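Local coordinates for protein exopolygalacturonate lyase (Vibrio vulnificus, PDB 5A29) that probably cleaves pectic polysaccharides such as polygalacturonate by beta-elimination, using a metal-binding site occupied here by manganese, at residues A[247-252]-A[348-353]. Residues are numbered along the deposited sequence; the frame is centred on the assembly and turned at random.
Sequences LDWLAP and EQRNDA. With EDO (1,2-ethanediol), chain M.
The last turns of two helices meet here, and their CA atoms come nearest at Trp-249 and Arg-350, 8.2 Å apart. Gln-349 lies extended across one face of the Trp-249 indole: its CG sits over the six-membered ring in a CH-pi contact, 3.7 Å from the centroid. The amide continues over the pyrrole part, stacked within 17° of the ring plane, and NE2 comes 3.3 Å from Trp-249 CD1. The backbone takes part too, Gln-349 O lying 3.3 Å from Trp-249 CH2 at the far end of the indole. Gln-246 NE2 donates to Gln-349 OE1, which would limit rotation of the amide. Beside the stack, Arg-350 turns at chi3 (79°) and reaches Asp-248 end-on, NH1 at 2.8 Å and NH2 at 2.9 Å from the same oxygen, OD2. This oxygen lies in the guanidinium plane, but the carboxylate is tilted 56° against it, and NH2 meets OD2 from above the carboxylate plane. A water donates to Asp-248 OD1 and accepts a weak bond from Arg-350 NH2, so it links the second carboxylate oxygen to the same guanidinium. At the surface, away from the manganese, the contact joins the C-terminal ends of helices 234-250 and 331-349, with helix 259-272 touching Asp-248 and Arg-350 through Ala-260.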
ATOM      1  N   LEU A 247     -13.874  -5.481  -9.696  1.00 21.53           N
ATOM      2  CA  LEU A 247     -15.178  -5.315 -10.390  1.00 23.13           C
ATOM      3  C   LEU A 247     -15.566  -6.616 -11.122  1.00 23.30           C
ATOM      4  O   LEU A 247     -16.720  -7.126 -10.970  1.00 22.77           O
ATOM      5  CB  LEU A 247     -15.175  -4.060 -11.295  1.00 22.82           C
ATOM      6  CG  LEU A 247     -16.401  -3.880 -12.234  1.00 26.45           C
ATOM      7  CD1 LEU A 247     -17.693  -3.648 -11.460  1.00 26.32           C
ATOM      8  CD2 LEU A 247     -16.184  -2.697 -13.199  1.00 23.70           C
ATOM      9  N   ASP A 248     -14.622  -7.182 -11.867  1.00 21.72           N
ATOM     10  CA  ASP A 248     -14.900  -8.426 -12.574  1.00 25.83           C
ATOM     11  C   ASP A 248     -15.278  -9.510 -11.594  1.00 29.85           C
ATOM     12  O   ASP A 248     -16.100 -10.372 -11.897  1.00 24.35           O
ATOM     13  CB  ASP A 248     -13.653  -8.934 -13.334  1.00 24.90           C
ATOM     14  CG  ASP A 248     -13.877 -10.310 -13.986  1.00 27.69           C
ATOM     15  OD1 ASP A 248     -14.519 -10.345 -15.039  1.00 27.77           O
ATOM     16  OD2 ASP A 248     -13.384 -11.353 -13.513  1.00 27.26           O
ATOM     17  N   TRP A 249     -14.550  -9.593 -10.486  1.00 23.62           N
ATOM     18  CA  TRP A 249     -14.788 -10.641  -9.527  1.00 24.72           C
ATOM     19  C   TRP A 249     -16.152 -10.508  -8.828  1.00 23.20           C
ATOM     20  O   TRP A 249     -16.785 -11.544  -8.553  1.00 26.37           O
ATOM     21  CB  TRP A 249     -13.679 -10.629  -8.433  1.00 26.82           C
ATOM     22  CG  TRP A 249     -13.820 -11.718  -7.386  1.00 26.60           C
ATOM     23  CD1 TRP A 249     -14.206 -11.559  -6.063  1.00 28.72           C
ATOM     24  CD2 TRP A 249     -13.581 -13.094  -7.565  1.00 28.24           C
ATOM     25  NE1 TRP A 249     -14.174 -12.766  -5.430  1.00 29.25           N
ATOM     26  CE2 TRP A 249     -13.828 -13.730  -6.330  1.00 30.25           C
ATOM     27  CE3 TRP A 249     -13.156 -13.868  -8.646  1.00 27.94           C
ATOM     28  CZ2 TRP A 249     -13.646 -15.097  -6.147  1.00 32.54           C
ATOM     29  CZ3 TRP A 249     -12.983 -15.218  -8.458  1.00 32.49           C
ATOM     30  CH2 TRP A 249     -13.253 -15.824  -7.227  1.00 30.29           C
ATOM     31  N   LEU A 250     -16.545  -9.290  -8.482  1.00 22.06           N
ATOM     32  CA  LEU A 250     -17.666  -9.033  -7.589  1.00 24.56           C
ATOM     33  C   LEU A 250     -19.009  -8.921  -8.296  1.00 28.91           C
ATOM     34  O   LEU A 250     -20.050  -9.405  -7.769  1.00 27.03           O
ATOM     35  CB  LEU A 250     -17.438  -7.772  -6.733  1.00 22.84           C
ATOM     36  CG  LEU A 250     -16.239  -7.992  -5.759  1.00 25.20           C
ATOM     37  CD1 LEU A 250     -15.799  -6.625  -5.230  1.00 20.13           C
ATOM     38  CD2 LEU A 250     -16.616  -8.919  -4.592  1.00 25.47           C
ATOM     39  N   ALA A 251     -18.985  -8.327  -9.482  1.00 26.31           N
ATOM     40  CA  ALA A 251     -20.244  -7.844 -10.117  1.00 26.96           C
ATOM     41  C   ALA A 251     -20.714  -8.826 -11.188  1.00 28.53           C
ATOM     42  O   ALA A 251     -19.916  -9.622 -11.658  1.00 27.97           O
ATOM     43  CB  ALA A 251     -20.070  -6.426 -10.659  1.00 22.30           C
ATOM     44  N   PRO A 252     -22.055  -8.821 -11.522  1.00 30.68           N
ATOM     45  CA  PRO A 252     -22.553  -9.558 -12.710  1.00 33.43           C
ATOM     46  C   PRO A 252     -21.769  -9.260 -14.012  1.00 36.02           C
ATOM     47  O   PRO A 252     -21.234  -8.161 -14.185  1.00 27.27           O
ATOM     48  CB  PRO A 252     -24.010  -9.047 -12.857  1.00 32.35           C
ATOM     49  CG  PRO A 252     -24.374  -8.614 -11.458  1.00 32.86           C
ATOM     50  CD  PRO A 252     -23.103  -7.973 -10.936  1.00 30.01           C
ATOM     51  N   GLU A 348      -4.270 -15.925  -6.693  1.00 20.77           N
ATOM     52  CA  GLU A 348      -4.924 -16.872  -5.824  1.00 21.69           C
ATOM     53  C   GLU A 348      -6.448 -16.768  -5.941  1.00 27.73           C
ATOM     54  O   GLU A 348      -7.107 -17.787  -6.034  1.00 28.52           O
ATOM     55  CB  GLU A 348      -4.562 -16.642  -4.350  1.00 22.81           C
ATOM     56  CG  GLU A 348      -5.017 -17.824  -3.526  1.00 31.59           C
ATOM     57  CD  GLU A 348      -4.619 -17.760  -2.054  1.00 38.75           C
ATOM     58  OE1 GLU A 348      -4.089 -16.718  -1.597  1.00 43.45           O
ATOM     59  OE2 GLU A 348      -4.839 -18.788  -1.358  1.00 46.44           O
ATOM     60  N   GLN A 349      -6.982 -15.553  -5.950  1.00 24.28           N
ATOM     61  CA  GLN A 349      -8.415 -15.348  -6.007  1.00 24.90           C
ATOM     62  C   GLN A 349      -8.980 -15.965  -7.318  1.00 27.87           C
ATOM     63  O   GLN A 349     -10.012 -16.641  -7.315  1.00 27.13           O
ATOM     64  CB  GLN A 349      -8.692 -13.877  -5.957  1.00 24.42           C
ATOM     65  CG  GLN A 349     -10.166 -13.521  -5.940  1.00 24.65           C
ATOM     66  CD  GLN A 349     -10.382 -12.025  -5.939  1.00 23.95           C
ATOM     67  OE1 GLN A 349      -9.904 -11.309  -6.839  1.00 26.99           O
ATOM     68  NE2 GLN A 349     -11.067 -11.531  -4.934  1.00 27.53           N
ATOM     69  N   ARG A 350      -8.274 -15.742  -8.411  1.00 25.05           N
ATOM     70  CA  ARG A 350      -8.739 -16.110  -9.730  1.00 24.37           C
ATOM     71  C   ARG A 350      -8.265 -17.459 -10.198  1.00 27.06           C
ATOM     72  O   ARG A 350      -8.554 -17.852 -11.341  1.00 28.62           O
ATOM     73  CB  ARG A 350      -8.293 -15.057 -10.720  1.00 23.89           C
ATOM     74  CG  ARG A 350      -8.900 -13.699 -10.436  1.00 22.37           C
ATOM     75  CD  ARG A 350      -8.367 -12.669 -11.433  1.00 22.85           C
ATOM     76  NE  ARG A 350      -9.076 -12.821 -12.713  1.00 24.86           N
ATOM     77  CZ  ARG A 350     -10.331 -12.401 -12.936  1.00 23.91           C
ATOM     78  NH1 ARG A 350     -11.049 -11.816 -11.967  1.00 23.44           N
ATOM     79  NH2 ARG A 350     -10.902 -12.601 -14.153  1.00 24.97           N
ATOM     80  N   ASN A 351      -7.451 -18.106  -9.383  1.00 23.18           N
ATOM     81  CA  ASN A 351      -6.762 -19.313  -9.716  1.00 29.92           C
ATOM     82  C   ASN A 351      -6.043 -19.161 -11.093  1.00 37.71           C
ATOM     83  O   ASN A 351      -6.224 -19.948 -12.046  1.00 29.96           O
ATOM     84  CB  ASN A 351      -7.713 -20.522  -9.641  1.00 32.73           C
ATOM     85  CG  ASN A 351      -6.986 -21.815  -9.817  1.00 42.27           C
ATOM     86  OD1 ASN A 351      -5.815 -21.939  -9.454  1.00 50.49           O
ATOM     87  ND2 ASN A 351      -7.631 -22.758 -10.468  1.00 47.55           N
ATOM     88  N   ASP A 352      -5.236 -18.105 -11.189  1.00 31.92           N
ATOM     89  CA  ASP A 352      -4.614 -17.689 -12.465  1.00 29.44           C
ATOM     90  C   ASP A 352      -3.116 -17.926 -12.426  1.00 32.04           C
ATOM     91  O   ASP A 352      -2.389 -17.169 -11.800  1.00 25.21           O
ATOM     92  CB  ASP A 352      -4.872 -16.213 -12.731  1.00 28.18           C
ATOM     93  CG  ASP A 352      -4.482 -15.789 -14.173  1.00 32.98           C
ATOM     94  OD1 ASP A 352      -3.473 -16.286 -14.702  1.00 31.56           O
ATOM     95  OD2 ASP A 352      -5.182 -14.940 -14.763  1.00 34.09           O
ATOM     96  N   ALA A 353      -2.662 -19.003 -13.053  1.00 27.63           N
ATOM     97  CA  ALA A 353      -1.264 -19.408 -13.029  1.00 29.05           C
ATOM     98  C   ALA A 353      -0.303 -18.453 -13.791  1.00 27.23           C
ATOM     99  O   ALA A 353       0.871 -18.388 -13.447  1.00 31.18           O
ATOM    100  CB  ALA A 353      -1.109 -20.836 -13.558  1.00 29.67           C
TER
HETATM  101  C1  EDO M1577      -3.061 -13.884  -0.067  1.00 51.25           C
HETATM  102  O1  EDO M1577      -4.373 -13.346   0.155  1.00 63.27           O
HETATM  103  C2  EDO M1577      -2.740 -13.684  -1.573  1.00 44.14           C
HETATM  104  O2  EDO M1577      -1.855 -14.667  -2.209  1.00 33.19           O
HETATM  105  O   HOH W   1     -13.254 -12.457 -16.404  1.00 47.42           O